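PILI retraction protein PILT (Thermus thermophilus, PDB 5FL3) probably binds and hydrolyses ATP as a GSP E family motor thought to drive pilus retraction, and carries ADP in this structure. Local coordinates at residues V13-L16 with K17-Q21; Q68-E71 with L72-R75. All blocks are in the same frame, centred on the assembly; numbering follows the deposited sequence.

Contact 1 (V13-L16 with K17-Q21); sequences VEML and KAMVQ
Met19 reaches back along its own helix to Met15 and Leu16, and two of its torsions make that possible. Its CG lies opposite the carbonyl carbon and next to the backbone N (chi1 -67°), which starts the chain toward the preceding turn; a bend about the SD-CG bond (chi3 -64°) then folds the methyl in between the two earlier side chains. Met19 CE sits 3.3 Å from Leu16 CD2, a meeting of two terminal methyls. On the Met15 side the same carbon lies near both the middle and the end of the chain, 3.9 Å from Met15 CG and 3.8 Å from Met15 CE, because Met15 also doubles back at its thioether. A serine in place of Met19 would probably leave Met15 and Leu16 without the methyl they share and open a gap beside Phe46 and Ile27, which Met19 also touches.

The backbone beneath is regular alpha helix. Met19 N donates to Met15 O at 2.8 Å and almost straight (171°), while Val20 N does the same to Leu16 O, also at 2.8 Å. Further partners fix how the helix lies: Leu16 rests on Ile27 and Ile84, and Val20 on Ala88 and Phe90, all belonging to the N-terminal antiparallel sheet. Polar Glu14 and Lys17 are exposed. The chemistry is thus that of an amphipathic helix: the thioethers and the leucine meet through dispersion and hydrophobic contact alone, while the directional bonds between the segments are those of the backbone.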
loop_
_atom_site.group_PDB
_atom_site.type_symbol
_atom_site.label_atom_id
_atom_site.label_comp_id
_atom_site.label_asym_id
_atom_site.label_seq_id
_atom_site.Cartn_x
_atom_site.Cartn_y
_atom_site.Cartn_z
ATOM N N VAL A 13 -10.550 -10.343 25.146
ATOM C CA VAL A 13 -11.162 -10.718 23.888
ATOM C C VAL A 13 -12.268 -9.743 23.522
ATOM O O VAL A 13 -12.443 -9.398 22.355
ATOM C CB VAL A 13 -11.699 -12.145 23.954
ATOM C CG1 VAL A 13 -12.606 -12.443 22.763
ATOM C CG2 VAL A 13 -10.529 -13.111 24.010
ATOM N N GLU A 14 -12.979 -9.268 24.536
ATOM C CA GLU A 14 -14.036 -8.299 24.323
ATOM C C GLU A 14 -13.481 -6.939 23.914
ATOM O O GLU A 14 -13.976 -6.318 22.962
ATOM C CB GLU A 14 -14.908 -8.188 25.580
ATOM C CG GLU A 14 -16.251 -8.924 25.442
ATOM C CD GLU A 14 -16.791 -9.459 26.761
ATOM O OE1 GLU A 14 -16.618 -8.793 27.806
ATOM O OE2 GLU A 14 -17.385 -10.558 26.750
ATOM N N MET A 15 -12.450 -6.481 24.619
ATOM C CA MET A 15 -11.775 -5.228 24.263
ATOM C C MET A 15 -11.225 -5.218 22.829
ATOM O O MET A 15 -11.481 -4.272 22.064
ATOM C CB MET A 15 -10.636 -4.944 25.231
ATOM C CG MET A 15 -9.923 -3.628 24.953
ATOM S SD MET A 15 -8.427 -3.470 25.942
ATOM C CE MET A 15 -7.491 -4.882 25.326
ATOM N N LEU A 16 -10.464 -6.265 22.488
ATOM C CA LEU A 16 -9.943 -6.452 21.138
ATOM C C LEU A 16 -11.058 -6.382 20.108
ATOM O O LEU A 16 -10.936 -5.702 19.076
ATOM C CB LEU A 16 -9.197 -7.786 21.024
ATOM C CG LEU A 16 -7.858 -7.924 21.766
ATOM C CD1 LEU A 16 -7.355 -9.353 21.706
ATOM C CD2 LEU A 16 -6.805 -7.008 21.193
ATOM N N LYS A 17 -12.153 -7.074 20.402
ATOM C CA LYS A 17 -13.298 -7.133 19.504
ATOM C C LYS A 17 -13.920 -5.740 19.337
ATOM O O LYS A 17 -14.279 -5.336 18.231
ATOM C CB LYS A 17 -14.321 -8.153 20.028
ATOM C CG LYS A 17 -15.508 -8.454 19.098
ATOM C CD LYS A 17 -16.172 -9.806 19.454
ATOM C CE LYS A 17 -17.690 -9.818 19.231
ATOM N NZ LYS A 17 -18.278 -11.161 19.549
ATOM N N ALA A 18 -14.022 -4.996 20.430
ATOM C CA ALA A 18 -14.520 -3.631 20.346
ATOM C C ALA A 18 -13.569 -2.757 19.519
ATOM O O ALA A 18 -14.009 -1.998 18.637
ATOM C CB ALA A 18 -14.706 -3.050 21.732
ATOM N N MET A 19 -12.268 -2.873 19.806
ATOM C CA MET A 19 -11.246 -2.162 19.037
ATOM C C MET A 19 -11.353 -2.450 17.533
ATOM O O MET A 19 -11.378 -1.523 16.711
ATOM C CB MET A 19 -9.838 -2.509 19.562
ATOM C CG MET A 19 -9.602 -1.977 20.977
ATOM S SD MET A 19 -7.940 -2.104 21.639
ATOM C CE MET A 19 -7.766 -3.842 21.680
ATOM N N VAL A 20 -11.446 -3.724 17.171
ATOM C CA VAL A 20 -11.590 -4.055 15.762
ATOM C C VAL A 20 -12.856 -3.430 15.161
ATOM O O VAL A 20 -12.811 -2.874 14.058
ATOM C CB VAL A 20 -11.610 -5.573 15.543
ATOM C CG1 VAL A 20 -11.816 -5.880 14.076
ATOM C CG2 VAL A 20 -10.318 -6.203 16.057
ATOM N N GLN A 21 -13.970 -3.486 15.894
ATOM C CA GLN A 21 -15.227 -2.922 15.397
ATOM C C GLN A 21 -15.174 -1.396 15.280
ATOM O O GLN A 21 -15.905 -0.798 14.479
ATOM C CB GLN A 21 -16.387 -3.351 16.289
ATOM C CG GLN A 21 -16.797 -4.803 16.070
ATOM C CD GLN A 21 -17.943 -5.236 16.962
ATOM O OE1 GLN A 21 -18.088 -4.757 18.093
ATOM N NE2 GLN A 21 -18.775 -6.146 16.451
#

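Contact 2 (Q68-E71 with L72-R75); sequences QLEE and LEYR
Glu70 and Glu71 hand their carbonyls to the residues that follow, and backbone hydrogen bonds carry most of this contact. Leu72 N still points to Gln68 O, four residues back, at 2.9 Å, but that bond is weak and strongly bent. From there the spacing shortens to three residues: Glu73 N binds Glu70 O at 3.1 Å and Tyr74 N binds Glu71 O at 3.1 Å. Arg75 N completes the run with a 3.2 Å bond to Leu72 O, closing a type I beta turn.

The charged side chains are only loosely engaged. Glu71 CG takes the crowded position between the backbone N and the carbonyl carbon (chi1 85°), which lets the chain run alongside Arg75 in the same direction; carboxylate and guanidinium planes are 22° apart. With Glu71 OE2 4.1 Å from Arg75 NE, the opposite charges probably attract, though they stand too far apart for a salt bridge, and Arg75 NH1 makes a weak bond to Glu77 O. Glu70 OE1 and Glu73 OE2 approach to 4.0 Å as like charges, a proximity that might slightly favour protonation of one of them. Their carboxylates are turned 69° to one another.

Apolar contact between the two segments is slight: Leu69 CD2 and Leu72 CD2 are 4.4 Å apart. Both leucines also lean on Leu64, and buried Leu72 packs against Met78 of strand 78-84.

Hydrogen bonds shifting from four-residue to three-residue spacing, followed by a type I turn, are characteristic of a helix C-terminus leading into a loop; here helix 66-72 is joined to edge strand 78-84 of the N-terminal sheet.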
loop_
_atom_site.group_PDB
_atom_site.type_symbol
_atom_site.label_atom_id
_atom_site.label_comp_id
_atom_site.label_asym_id
_atom_site.label_seq_id
_atom_site.Cartn_x
_atom_site.Cartn_y
_atom_site.Cartn_z
ATOM N N GLN A 68 4.945 -21.394 22.854
ATOM C CA GLN A 68 5.334 -19.995 22.676
ATOM C C GLN A 68 5.757 -19.350 23.986
ATOM O O GLN A 68 6.697 -18.557 24.030
ATOM C CB GLN A 68 4.185 -19.198 22.068
ATOM C CG GLN A 68 4.170 -19.192 20.566
ATOM C CD GLN A 68 2.807 -18.855 20.007
ATOM O OE1 GLN A 68 1.806 -18.859 20.723
ATOM N NE2 GLN A 68 2.759 -18.549 18.716
ATOM N N LEU A 69 5.047 -19.689 25.049
ATOM C CA LEU A 69 5.374 -19.200 26.380
ATOM C C LEU A 69 6.781 -19.576 26.817
ATOM O O LEU A 69 7.479 -18.791 27.462
ATOM C CB LEU A 69 4.367 -19.735 27.390
ATOM C CG LEU A 69 3.206 -18.777 27.585
ATOM C CD1 LEU A 69 2.162 -19.366 28.525
ATOM C CD2 LEU A 69 3.791 -17.483 28.119
ATOM N N GLU A 70 7.203 -20.781 26.474
ATOM C CA GLU A 70 8.529 -21.188 26.884
ATOM C C GLU A 70 9.593 -20.495 26.029
ATOM O O GLU A 70 10.560 -19.953 26.572
ATOM C CB GLU A 70 8.686 -22.714 26.833
ATOM C CG GLU A 70 9.891 -23.217 27.651
ATOM C CD GLU A 70 10.199 -22.333 28.871
ATOM O OE1 GLU A 70 9.356 -22.261 29.802
ATOM O OE2 GLU A 70 11.285 -21.699 28.891
ATOM N N GLU A 71 9.413 -20.487 24.708
ATOM C CA GLU A 71 10.379 -19.837 23.823
ATOM C C GLU A 71 10.435 -18.329 24.077
ATOM O O GLU A 71 11.382 -17.660 23.663
ATOM C CB GLU A 71 10.042 -20.084 22.355
ATOM C CG GLU A 71 9.039 -19.089 21.813
ATOM C CD GLU A 71 8.852 -19.181 20.309
ATOM O OE1 GLU A 71 8.358 -20.229 19.830
ATOM O OE2 GLU A 71 9.195 -18.195 19.610
ATOM N N LEU A 72 9.416 -17.804 24.753
ATOM C CA LEU A 72 9.354 -16.386 25.057
ATOM C C LEU A 72 10.474 -15.981 25.997
ATOM O O LEU A 72 11.030 -14.891 25.878
ATOM C CB LEU A 72 8.003 -16.018 25.661
ATOM C CG LEU A 72 7.907 -14.576 26.159
ATOM C CD1 LEU A 72 8.255 -13.598 25.055
ATOM C CD2 LEU A 72 6.528 -14.293 26.712
ATOM N N GLU A 73 10.818 -16.867 26.925
ATOM C CA GLU A 73 11.892 -16.585 27.879
ATOM C C GLU A 73 13.261 -16.580 27.206
ATOM O O GLU A 73 14.258 -16.244 27.834
ATOM C CB GLU A 73 11.882 -17.602 29.028
ATOM C CG GLU A 73 10.710 -17.446 29.984
ATOM C CD GLU A 73 10.832 -18.336 31.205
ATOM O OE1 GLU A 73 11.980 -18.632 31.614
ATOM O OE2 GLU A 73 9.786 -18.743 31.757
ATOM N N TYR A 74 13.310 -16.941 25.931
ATOM C CA TYR A 74 14.570 -16.939 25.205
ATOM C C TYR A 74 14.714 -15.794 24.187
ATOM O O TYR A 74 15.755 -15.673 23.539
ATOM C CB TYR A 74 14.756 -18.290 24.508
ATOM C CG TYR A 74 15.140 -19.375 25.481
ATOM C CD1 TYR A 74 16.446 -19.470 25.956
ATOM C CD2 TYR A 74 14.197 -20.284 25.957
ATOM C CE1 TYR A 74 16.813 -20.451 26.862
ATOM C CE2 TYR A 74 14.556 -21.274 26.868
ATOM C CZ TYR A 74 15.870 -21.349 27.313
ATOM O OH TYR A 74 16.254 -22.318 28.212
ATOM N N ARG A 75 13.691 -14.946 24.067
ATOM C CA ARG A 75 13.661 -13.926 23.016
ATOM C C ARG A 75 13.419 -12.481 23.512
ATOM O O ARG A 75 12.641 -12.235 24.434
ATOM C CB ARG A 75 12.594 -14.303 21.980
ATOM C CG ARG A 75 13.042 -15.311 20.904
ATOM C CD ARG A 75 11.897 -15.518 19.917
ATOM N NE ARG A 75 12.281 -15.683 18.508
ATOM C CZ ARG A 75 12.753 -14.718 17.711
ATOM N NH1 ARG A 75 12.957 -13.483 18.167
ATOM N NH2 ARG A 75 13.048 -15.002 16.445
#

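How the contacts relate
From the N terminus, helix 11-21 comes first, and contact 1 lies wholly within it, closing no loop beyond successive helical turns. The chain then forms strands 26-30, 36-39 and 42-45, passes through helix 53-63 and enters helix 66-72, whose exit contact 2 shapes. The two follow in series, neither enclosing nor crossing the other, with centres about 26 Å apart and nearest atoms about 13 Å apart. What unites them is the six-stranded antiparallel sheet: residues of contact 1 pack on strands 26-30, 78-84 and 88-97, whereas contact 2 leads the chain toward strand 78-84 and packs on it, so that strand is touched by both. Both lie away from the ADP pocket.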